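Local coordinates for ParB domain protein nuclease (Sulfolobus solfataricus, PDB 5K5D) that probably takes part in DNA partition in an archaeon, as a ParB-N protein resembling that of pNOB8, and may act as a nuclease, at residues K20-F25 with Q88-A93; A53-V58 with K81-S86; E154-F159 with A170-R175. The protein carries 4 engineered substitutions. One frame throughout, in Å; residues are numbered along the deposited sequence.

Contacts 1 and 2 belong to the ParB-like N-terminal region, with centres about 9 Å apart. Contact 2 is nested along the chain inside the loop that contact 1 closes. Strand 76-82, which leads into one side of contact 2, is followed by helix 90-99 of contact 1, and the two contacts touch where Phe84 packs on Glu89 and Lys92. Contact 3 comes later in the chain, beyond helix 109-128, its centre about 27 Å from contact 1 and about 33 Å from contact 2, and it touches neither. The model therefore pairs a compact sheet-and-helix N-terminal unit, held by two neighbouring, nested contacts, with a separate hairpin-and-helix element further along.

Contact 1. Residues K20-F25 with Q88-A93; sequences KEDDEF and QERDKA
Asp22 OD2 is gripped by three N-H groups, two from the start of its own helix and one, weakly, from Arg90 across the contact. Glu24 N, at 3.0 Å from Asp22 OD2, and Phe25 N approach that oxygen from opposite faces of the carboxylate plane. By accepting both N-H groups Asp22 caps the short helix 23-26. Asp22 OD1 serves the other segment: Arg90 NH1 lies 3.0 Å from it, well above the carboxylate plane, and the carboxylate and guanidinium planes are 56° apart. Bends at chi2 (-78°) and chi3 (-104°) turn the Arg90 chain as it reaches across to the two acids.

Glu24 meets the same guanidinium differently. The two side chains come tip to tip with nearly parallel planes, and Glu24 OE1 sits over the guanidinium face, 2.7 Å from Arg90 NH2. No N-H points at it, which makes this a bridge of charges alone. The Glu24 OE2 oxygen goes on to Arg122 and to Tyr94 OH.

Beside the charges, the buried Phe25 ring brings its CZ to 3.4 Å from Ala93 CB and 3.1 Å from Arg90 NH1, meeting both obliquely. Tyr63, Tyr94 and Ile97 also touch this ring. The arrangement is a capped helix start tied by a salt-bridge network to the first turn of helix 90-99, within the ParB-like N-terminal domain.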
loop_
_atom_site.group_PDB
_atom_site.type_symbol
_atom_site.label_atom_id
_atom_site.label_comp_id
_atom_site.label_asym_id
_atom_site.label_seq_id
_atom_site.Cartn_x
_atom_site.Cartn_y
_atom_site.Cartn_z
ATOM N N LYS B 20 -5.592 17.281 -15.422
ATOM C CA LYS B 20 -6.230 16.063 -15.900
ATOM C C LYS B 20 -6.039 14.951 -14.883
ATOM O O LYS B 20 -4.962 14.803 -14.312
ATOM C CB LYS B 20 -5.654 15.660 -17.255
ATOM C CG LYS B 20 -5.822 16.731 -18.321
ATOM C CD LYS B 20 -4.734 16.649 -19.379
ATOM C CE LYS B 20 -4.727 17.901 -20.249
ATOM N NZ LYS B 20 -3.511 17.986 -21.109
ATOM N N GLU B 21 -7.088 14.171 -14.647
ATOM C CA GLU B 21 -7.024 13.138 -13.626
ATOM C C GLU B 21 -6.777 11.753 -14.210
ATOM O O GLU B 21 -7.234 11.435 -15.305
ATOM C CB GLU B 21 -8.284 13.146 -12.758
ATOM C CG GLU B 21 -9.532 12.631 -13.442
ATOM C CD GLU B 21 -10.702 12.529 -12.486
ATOM O OE1 GLU B 21 -10.837 13.416 -11.613
ATOM O OE2 GLU B 21 -11.476 11.555 -12.598
ATOM N N ASP B 22 -6.026 10.946 -13.467
ATOM C CA ASP B 22 -5.727 9.577 -13.851
ATOM C C ASP B 22 -6.439 8.674 -12.861
ATOM O O ASP B 22 -6.167 8.719 -11.660
ATOM C CB ASP B 22 -4.219 9.334 -13.796
ATOM C CG ASP B 22 -3.836 7.940 -14.244
ATOM O OD1 ASP B 22 -3.305 7.798 -15.364
ATOM O OD2 ASP B 22 -4.067 6.986 -13.474
ATOM N N ASP B 23 -7.358 7.857 -13.356
ATOM C CA ASP B 23 -8.235 7.107 -12.465
ATOM C C ASP B 23 -7.479 6.150 -11.548
ATOM O O ASP B 23 -7.953 5.818 -10.463
ATOM C CB ASP B 23 -9.317 6.371 -13.248
ATOM C CG ASP B 23 -10.694 6.598 -12.670
ATOM O OD1 ASP B 23 -11.135 5.774 -11.839
ATOM O OD2 ASP B 23 -11.324 7.618 -13.030
ATOM N N GLU B 24 -6.296 5.719 -11.975
ATOM C CA GLU B 24 -5.486 4.849 -11.138
ATOM C C GLU B 24 -4.900 5.636 -9.975
ATOM O O GLU B 24 -4.990 5.212 -8.826
ATOM C CB GLU B 24 -4.362 4.191 -11.938
ATOM C CG GLU B 24 -3.689 3.054 -11.186
ATOM C CD GLU B 24 -2.217 2.917 -11.512
ATOM O OE1 GLU B 24 -1.534 3.956 -11.618
ATOM O OE2 GLU B 24 -1.743 1.771 -11.664
ATOM N N PHE B 25 -4.291 6.777 -10.277
ATOM C CA PHE B 25 -3.709 7.614 -9.236
ATOM C C PHE B 25 -4.806 8.109 -8.315
ATOM O O PHE B 25 -4.596 8.291 -7.115
ATOM C CB PHE B 25 -2.964 8.799 -9.846
ATOM C CG PHE B 25 -1.859 8.400 -10.779
ATOM C CD1 PHE B 25 -1.460 9.241 -11.808
ATOM C CD2 PHE B 25 -1.218 7.178 -10.631
ATOM C CE1 PHE B 25 -0.443 8.870 -12.671
ATOM C CE2 PHE B 25 -0.200 6.802 -11.490
ATOM C CZ PHE B 25 0.187 7.648 -12.512
ATOM N N GLN B 88 4.275 7.199 -19.258
ATOM C CA GLN B 88 5.396 6.405 -19.743
ATOM C C GLN B 88 6.319 5.993 -18.602
ATOM O O GLN B 88 6.796 4.859 -18.559
ATOM C CB GLN B 88 6.173 7.164 -20.818
ATOM C CG GLN B 88 5.379 7.404 -22.094
ATOM C CD GLN B 88 6.239 7.937 -23.221
ATOM O OE1 GLN B 88 6.939 7.180 -23.895
ATOM N NE2 GLN B 88 6.194 9.248 -23.431
ATOM N N GLU B 89 6.567 6.916 -17.679
ATOM C CA GLU B 89 7.378 6.621 -16.502
ATOM C C GLU B 89 6.515 6.502 -15.241
ATOM O O GLU B 89 6.765 7.180 -14.245
ATOM C CB GLU B 89 8.458 7.692 -16.309
ATOM C CG GLU B 89 9.578 7.648 -17.343
ATOM C CD GLU B 89 10.460 8.892 -17.305
ATOM O OE1 GLU B 89 10.030 9.948 -17.811
ATOM O OE2 GLU B 89 11.585 8.814 -16.770
ATOM N N ARG B 90 5.505 5.640 -15.291
ATOM C CA ARG B 90 4.638 5.408 -14.141
ATOM C C ARG B 90 5.422 5.278 -12.840
ATOM O O ARG B 90 5.034 5.836 -11.814
ATOM C CB ARG B 90 3.798 4.150 -14.347
ATOM C CG ARG B 90 2.747 4.271 -15.428
ATOM C CD ARG B 90 1.517 5.038 -14.964
ATOM N NE ARG B 90 0.401 4.140 -14.692
ATOM C CZ ARG B 90 -0.853 4.548 -14.546
ATOM N NH1 ARG B 90 -1.138 5.838 -14.654
ATOM N NH2 ARG B 90 -1.822 3.673 -14.300
ATOM N N ASP B 91 6.515 4.525 -12.888
ATOM C CA ASP B 91 7.307 4.266 -11.692
ATOM C C ASP B 91 7.594 5.552 -10.927
ATOM O O ASP B 91 7.621 5.553 -9.694
ATOM C CB ASP B 91 8.608 3.518 -12.026
ATOM C CG ASP B 91 9.447 4.227 -13.076
ATOM O OD1 ASP B 91 8.893 4.604 -14.130
ATOM O OD2 ASP B 91 10.666 4.405 -12.852
ATOM N N LYS B 92 7.791 6.645 -11.659
ATOM C CA LYS B 92 8.051 7.936 -11.035
ATOM C C LYS B 92 6.812 8.498 -10.338
ATOM O O LYS B 92 6.910 9.066 -9.250
ATOM C CB LYS B 92 8.599 8.931 -12.056
ATOM C CG LYS B 92 10.042 8.663 -12.466
ATOM C CD LYS B 92 10.510 9.674 -13.493
ATOM C CE LYS B 92 12.012 9.591 -13.711
ATOM N NZ LYS B 92 12.435 8.253 -14.201
ATOM N N ALA B 93 5.648 8.334 -10.960
ATOM C CA ALA B 93 4.398 8.778 -10.347
ATOM C C ALA B 93 4.135 7.964 -9.087
ATOM O O ALA B 93 3.744 8.503 -8.053
ATOM C CB ALA B 93 3.240 8.640 -11.322
#

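Contact 2. Residues A53-V58 with K81-S86; sequences ADRNYV and KYDFDS
Asp54 and Ser86 form the tight part of this contact. Ser86 OG donates to Asp54 OD2 at 2.7 Å and Ser86 N to the same oxygen at 3.1 Å, the two arriving from opposite faces of the carboxylate plane. Asp54 CG stands between its backbone N and carbonyl carbon (chi1 77°), while OD1 accepts from Val58 N across the type I turn of residues 54-57. The buried carboxylate is therefore held at both oxygens. Backbone bonds run beside it: Tyr82 N reaches Ala53 O at 2.9 Å, nearly straight, and Arg55 N reaches Phe84 O.

Lys81 crosses Tyr57 obliquely. Its CD, placed by an extended chi2, comes within 3.5 Å of Tyr57 CZ; the bend at chi3 (72°) then turns CE, and NZ donates to Tyr57 OH. Glu12 takes both polar ends, as a salt bridge to the lysine and a hydrogen bond to the hydroxyl.

The solvent side is looser. The exposed Arg55 lays one guanidinium face over Phe84 CA, and its NH1 meets Asp83 OD1 at 3.1 Å, within the guanidinium plane but far above the carboxylate plane. A water binds Asp85 OD2 firmly and Arg55 NH2 weakly, while Asp85 OD1 turns to Gln87 N. Asp85 OD1 also stands 4.3 Å from Asp54 OD2, a repulsion that the donors on these oxygens probably offset.

What results is a parallel strand pairing of 51-53 with 76-82, extended by an aspartate-anchored turn that closes the hairpin to strand 59-61 in the mixed sheet of the ParB-like N-terminal domain.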
loop_
_atom_site.group_PDB
_atom_site.type_symbol
_atom_site.label_atom_id
_atom_site.label_comp_id
_atom_site.label_asym_id
_atom_site.label_seq_id
_atom_site.Cartn_x
_atom_site.Cartn_y
_atom_site.Cartn_z
ATOM N N ALA B 53 1.758 17.307 -10.115
ATOM C CA ALA B 53 1.352 16.961 -11.469
ATOM C C ALA B 53 2.565 16.656 -12.334
ATOM O O ALA B 53 3.686 17.061 -12.018
ATOM C CB ALA B 53 0.539 18.083 -12.082
ATOM N N ASP B 54 2.338 15.936 -13.427
ATOM C CA ASP B 54 3.425 15.645 -14.346
ATOM C C ASP B 54 3.517 16.703 -15.445
ATOM O O ASP B 54 2.859 17.745 -15.388
ATOM C CB ASP B 54 3.288 14.238 -14.944
ATOM C CG ASP B 54 2.228 14.157 -16.031
ATOM O OD1 ASP B 54 1.642 15.202 -16.403
ATOM O OD2 ASP B 54 1.994 13.036 -16.528
ATOM N N ARG B 55 4.341 16.414 -16.442
ATOM C CA ARG B 55 4.604 17.327 -17.543
ATOM C C ARG B 55 3.332 17.751 -18.274
ATOM O O ARG B 55 3.170 18.916 -18.625
ATOM C CB ARG B 55 5.565 16.650 -18.516
ATOM C CG ARG B 55 6.232 17.579 -19.488
ATOM C CD ARG B 55 7.582 17.010 -19.886
ATOM N NE ARG B 55 7.474 15.703 -20.524
ATOM C CZ ARG B 55 8.404 14.758 -20.445
ATOM N NH1 ARG B 55 9.504 14.968 -19.737
ATOM N NH2 ARG B 55 8.233 13.600 -21.065
ATOM N N ASN B 56 2.432 16.802 -18.503
ATOM C CA ASN B 56 1.201 17.081 -19.235
ATOM C C ASN B 56 0.037 17.410 -18.310
ATOM O O ASN B 56 -1.125 17.337 -18.709
ATOM C CB ASN B 56 0.818 15.887 -20.112
ATOM C CG ASN B 56 1.884 15.548 -21.135
ATOM O OD1 ASN B 56 2.492 16.440 -21.730
ATOM N ND2 ASN B 56 2.130 14.258 -21.327
ATOM N N TYR B 57 0.356 17.771 -17.073
ATOM C CA TYR B 57 -0.650 18.249 -16.132
ATOM C C TYR B 57 -1.614 17.144 -15.720
ATOM O O TYR B 57 -2.773 17.397 -15.393
ATOM C CB TYR B 57 -1.383 19.466 -16.707
ATOM C CG TYR B 57 -0.435 20.607 -17.009
ATOM C CD1 TYR B 57 0.099 20.776 -18.281
ATOM C CD2 TYR B 57 -0.046 21.492 -16.011
ATOM C CE1 TYR B 57 0.979 21.805 -18.553
ATOM C CE2 TYR B 57 0.832 22.523 -16.274
ATOM C CZ TYR B 57 1.344 22.674 -17.545
ATOM O OH TYR B 57 2.222 23.699 -17.805
ATOM N N VAL B 58 -1.119 15.912 -15.745
ATOM C CA VAL B 58 -1.831 14.790 -15.162
ATOM C C VAL B 58 -1.605 14.820 -13.654
ATOM O O VAL B 58 -0.464 14.788 -13.185
ATOM C CB VAL B 58 -1.342 13.439 -15.735
ATOM C CG1 VAL B 58 -1.965 12.277 -14.980
ATOM C CG2 VAL B 58 -1.652 13.344 -17.217
ATOM N N LYS B 81 4.883 20.930 -11.229
ATOM C CA LYS B 81 4.941 20.207 -12.490
ATOM C C LYS B 81 6.300 19.534 -12.639
ATOM O O LYS B 81 7.325 20.198 -12.814
ATOM C CB LYS B 81 4.683 21.140 -13.674
ATOM C CG LYS B 81 4.476 20.408 -14.989
ATOM C CD LYS B 81 4.219 21.366 -16.142
ATOM C CE LYS B 81 5.479 22.122 -16.523
ATOM N NZ LYS B 81 5.231 23.044 -17.666
ATOM N N TYR B 82 6.297 18.210 -12.553
ATOM C CA TYR B 82 7.508 17.424 -12.703
ATOM C C TYR B 82 7.781 17.156 -14.173
ATOM O O TYR B 82 6.854 17.045 -14.977
ATOM C CB TYR B 82 7.382 16.108 -11.941
ATOM C CG TYR B 82 7.567 16.271 -10.462
ATOM C CD1 TYR B 82 6.585 16.865 -9.679
ATOM C CD2 TYR B 82 8.727 15.833 -9.841
ATOM C CE1 TYR B 82 6.759 17.020 -8.313
ATOM C CE2 TYR B 82 8.908 15.985 -8.477
ATOM C CZ TYR B 82 7.923 16.579 -7.722
ATOM O OH TYR B 82 8.107 16.730 -6.372
ATOM N N ASP B 83 9.059 17.043 -14.518
ATOM C CA ASP B 83 9.455 16.915 -15.909
ATOM C C ASP B 83 9.522 15.464 -16.366
ATOM O O ASP B 83 10.566 14.979 -16.785
ATOM C CB ASP B 83 10.798 17.598 -16.143
ATOM C CG ASP B 83 11.204 17.584 -17.597
ATOM O OD1 ASP B 83 10.306 17.716 -18.454
ATOM O OD2 ASP B 83 12.410 17.430 -17.881
ATOM N N PHE B 84 8.397 14.774 -16.282
ATOM C CA PHE B 84 8.323 13.410 -16.778
ATOM C C PHE B 84 6.892 13.083 -17.170
ATOM O O PHE B 84 5.950 13.711 -16.690
ATOM C CB PHE B 84 8.838 12.416 -15.736
ATOM C CG PHE B 84 7.863 12.134 -14.629
ATOM C CD1 PHE B 84 7.837 12.925 -13.491
ATOM C CD2 PHE B 84 6.981 11.072 -14.721
ATOM C CE1 PHE B 84 6.948 12.666 -12.469
ATOM C CE2 PHE B 84 6.089 10.807 -13.702
ATOM C CZ PHE B 84 6.073 11.607 -12.575
ATOM N N ASP B 85 6.742 12.112 -18.061
ATOM C CA ASP B 85 5.432 11.690 -18.525
ATOM C C ASP B 85 4.986 10.497 -17.693
ATOM O O ASP B 85 5.540 9.406 -17.812
ATOM C CB ASP B 85 5.501 11.319 -20.008
ATOM C CG ASP B 85 4.136 11.135 -20.628
ATOM O OD1 ASP B 85 3.216 10.668 -19.926
ATOM O OD2 ASP B 85 3.985 11.462 -21.825
ATOM N N SER B 86 3.989 10.717 -16.840
ATOM C CA SER B 86 3.505 9.678 -15.938
ATOM C C SER B 86 2.938 8.489 -16.700
ATOM O O SER B 86 2.874 7.380 -16.171
ATOM C CB SER B 86 2.435 10.236 -15.001
ATOM O OG SER B 86 1.249 10.539 -15.715
HETATM O O HOH W 1 5.275 13.624 -22.916
#

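Contact 3. Residues E154-F159 with A170-R175; sequences EENEEF and ALEYER
Glu155 and Glu174 both carry CG anti to the backbone N (chi1 -172° and 180°), and the extended chains beyond carry the two carboxyl groups to one another. They meet at the first turns of helix 170-180, which follows directly from the antiparallel hairpin of strands 159-161 and 167-169; residues 154-159 lead into that hairpin and lie against the helix start. The chains cross at about a right angle, and Glu155 OE2 stands 2.5 Å from Glu174 OE2. With two acid oxygens so near, one of the acids probably holds a proton and donates it, although the separation is short enough to be read with caution at this resolution. Arg193 of helix 189-201 touches the pair, its ion pair with Glu155 OE1 long and weak.

Closer to the backbone, Glu155 CG rests on Ala170 CB at 3.6 Å. An alanine in place of Glu155 would probably leave the Glu174 carboxyl group without its acid partner, freer to turn, and open a gap over the methyl of Ala170.

The N-H groups at the helix start turn back to the loop, though both bonds are weak: Ala170 N to Glu158 O, and Leu171 N to Glu155 O, the latter bent to 126°. Ser169 OG weakly shares Leu171 N and binds Asn156 OD1, which helps orient the amide. Phe159 and Glu172 meet more loosely, the carboxylate instead bonded through OE1 to Ser169 N. The amide nitrogen of Asn156 presses onto Leu171, ND2 lying 3.3 Å from Leu171 CD2.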
loop_
_atom_site.group_PDB
_atom_site.type_symbol
_atom_site.label_atom_id
_atom_site.label_comp_id
_atom_site.label_asym_id
_atom_site.label_seq_id
_atom_site.Cartn_x
_atom_site.Cartn_y
_atom_site.Cartn_z
ATOM N N GLU B 154 16.608 -19.032 1.424
ATOM C CA GLU B 154 15.258 -19.543 1.634
ATOM C C GLU B 154 14.229 -18.489 1.239
ATOM O O GLU B 154 13.222 -18.791 0.598
ATOM C CB GLU B 154 15.058 -19.930 3.100
ATOM C CG GLU B 154 13.644 -20.380 3.438
ATOM C CD GLU B 154 13.211 -19.950 4.827
ATOM O OE1 GLU B 154 13.898 -19.098 5.429
ATOM O OE2 GLU B 154 12.180 -20.460 5.317
ATOM N N GLU B 155 14.498 -17.248 1.628
ATOM C CA GLU B 155 13.605 -16.135 1.341
ATOM C C GLU B 155 13.576 -15.821 -0.155
ATOM O O GLU B 155 12.649 -15.179 -0.650
ATOM C CB GLU B 155 14.036 -14.911 2.149
ATOM C CG GLU B 155 13.080 -13.748 2.086
ATOM C CD GLU B 155 13.424 -12.679 3.097
ATOM O OE1 GLU B 155 13.622 -13.030 4.280
ATOM O OE2 GLU B 155 13.509 -11.495 2.708
ATOM N N ASN B 156 14.596 -16.284 -0.870
ATOM C CA ASN B 156 14.656 -16.123 -2.318
ATOM C C ASN B 156 14.124 -17.366 -3.028
ATOM O O ASN B 156 14.186 -17.466 -4.253
ATOM C CB ASN B 156 16.091 -15.829 -2.766
ATOM C CG ASN B 156 16.156 -14.858 -3.934
ATOM O OD1 ASN B 156 15.177 -14.666 -4.651
ATOM N ND2 ASN B 156 17.314 -14.241 -4.128
ATOM N N GLU B 157 13.606 -18.309 -2.242
ATOM C CA GLU B 157 13.045 -19.550 -2.775
ATOM C C GLU B 157 11.554 -19.404 -3.050
ATOM O O GLU B 157 11.033 -19.962 -4.015
ATOM C CB GLU B 157 13.257 -20.712 -1.798
ATOM C CG GLU B 157 14.702 -20.989 -1.418
ATOM C CD GLU B 157 15.533 -21.513 -2.572
ATOM O OE1 GLU B 157 16.691 -21.916 -2.333
ATOM O OE2 GLU B 157 15.033 -21.521 -3.717
ATOM N N GLU B 158 10.866 -18.670 -2.182
ATOM C CA GLU B 158 9.426 -18.491 -2.317
ATOM C C GLU B 158 9.110 -17.351 -3.272
ATOM O O GLU B 158 9.805 -16.338 -3.300
ATOM C CB GLU B 158 8.772 -18.241 -0.960
ATOM C CG GLU B 158 9.002 -19.344 0.053
ATOM C CD GLU B 158 10.270 -19.140 0.855
ATOM O OE1 GLU B 158 10.855 -20.143 1.314
ATOM O OE2 GLU B 158 10.676 -17.971 1.031
ATOM N N PHE B 159 8.050 -17.527 -4.052
ATOM C CA PHE B 159 7.681 -16.556 -5.067
ATOM C C PHE B 159 6.174 -16.351 -5.091
ATOM O O PHE B 159 5.414 -17.197 -4.628
ATOM C CB PHE B 159 8.163 -17.023 -6.446
ATOM C CG PHE B 159 9.659 -17.070 -6.584
ATOM C CD1 PHE B 159 10.383 -18.148 -6.102
ATOM C CD2 PHE B 159 10.342 -16.036 -7.202
ATOM C CE1 PHE B 159 11.762 -18.194 -6.229
ATOM C CE2 PHE B 159 11.721 -16.076 -7.332
ATOM C CZ PHE B 159 12.431 -17.157 -6.845
ATOM N N ALA B 170 10.278 -13.286 -2.061
ATOM C CA ALA B 170 10.119 -12.494 -0.848
ATOM C C ALA B 170 11.308 -11.567 -0.666
ATOM O O ALA B 170 11.186 -10.490 -0.079
ATOM C CB ALA B 170 9.973 -13.402 0.361
ATOM N N LEU B 171 12.460 -11.991 -1.169
ATOM C CA LEU B 171 13.678 -11.214 -1.002
ATOM C C LEU B 171 13.654 -9.972 -1.882
ATOM O O LEU B 171 13.861 -8.860 -1.404
ATOM C CB LEU B 171 14.907 -12.059 -1.321
ATOM C CG LEU B 171 16.247 -11.383 -1.039
ATOM C CD1 LEU B 171 16.354 -10.996 0.431
ATOM C CD2 LEU B 171 17.392 -12.297 -1.444
ATOM N N GLU B 172 13.398 -10.172 -3.169
ATOM C CA GLU B 172 13.349 -9.066 -4.115
ATOM C C GLU B 172 12.294 -8.061 -3.677
ATOM O O GLU B 172 12.548 -6.856 -3.653
ATOM C CB GLU B 172 13.051 -9.581 -5.524
ATOM C CG GLU B 172 13.941 -10.740 -5.953
ATOM C CD GLU B 172 13.491 -11.379 -7.257
ATOM O OE1 GLU B 172 12.510 -12.154 -7.233
ATOM O OE2 GLU B 172 14.119 -11.111 -8.305
ATOM N N TYR B 173 11.113 -8.563 -3.319
ATOM C CA TYR B 173 10.022 -7.712 -2.849
ATOM C C TYR B 173 10.437 -6.904 -1.621
ATOM O O TYR B 173 10.133 -5.717 -1.516
ATOM C CB TYR B 173 8.778 -8.542 -2.527
ATOM C CG TYR B 173 7.516 -7.717 -2.391
ATOM C CD1 TYR B 173 7.070 -7.284 -1.147
ATOM C CD2 TYR B 173 6.770 -7.369 -3.510
ATOM C CE1 TYR B 173 5.913 -6.530 -1.024
ATOM C CE2 TYR B 173 5.616 -6.614 -3.400
ATOM C CZ TYR B 173 5.193 -6.198 -2.156
ATOM O OH TYR B 173 4.045 -5.447 -2.055
ATOM N N GLU B 174 11.129 -7.552 -0.691
ATOM C CA GLU B 174 11.589 -6.879 0.515
ATOM C C GLU B 174 12.608 -5.789 0.199
ATOM O O GLU B 174 12.593 -4.720 0.810
ATOM C CB GLU B 174 12.191 -7.884 1.496
ATOM C CG GLU B 174 12.688 -7.259 2.784
ATOM C CD GLU B 174 13.388 -8.264 3.678
ATOM O OE1 GLU B 174 14.465 -7.932 4.219
ATOM O OE2 GLU B 174 12.861 -9.384 3.836
ATOM N N ARG B 175 13.498 -6.062 -0.749
ATOM C CA ARG B 175 14.517 -5.090 -1.121
ATOM C C ARG B 175 13.844 -3.879 -1.746
ATOM O O ARG B 175 14.279 -2.742 -1.559
ATOM C CB ARG B 175 15.530 -5.702 -2.091
ATOM C CG ARG B 175 15.359 -5.267 -3.540
ATOM C CD ARG B 175 16.382 -5.935 -4.452
ATOM N NE ARG B 175 16.386 -7.387 -4.298
ATOM C CZ ARG B 175 16.604 -8.247 -5.288
ATOM N NH1 ARG B 175 16.829 -7.803 -6.517
ATOM N NH2 ARG B 175 16.592 -9.551 -5.050
#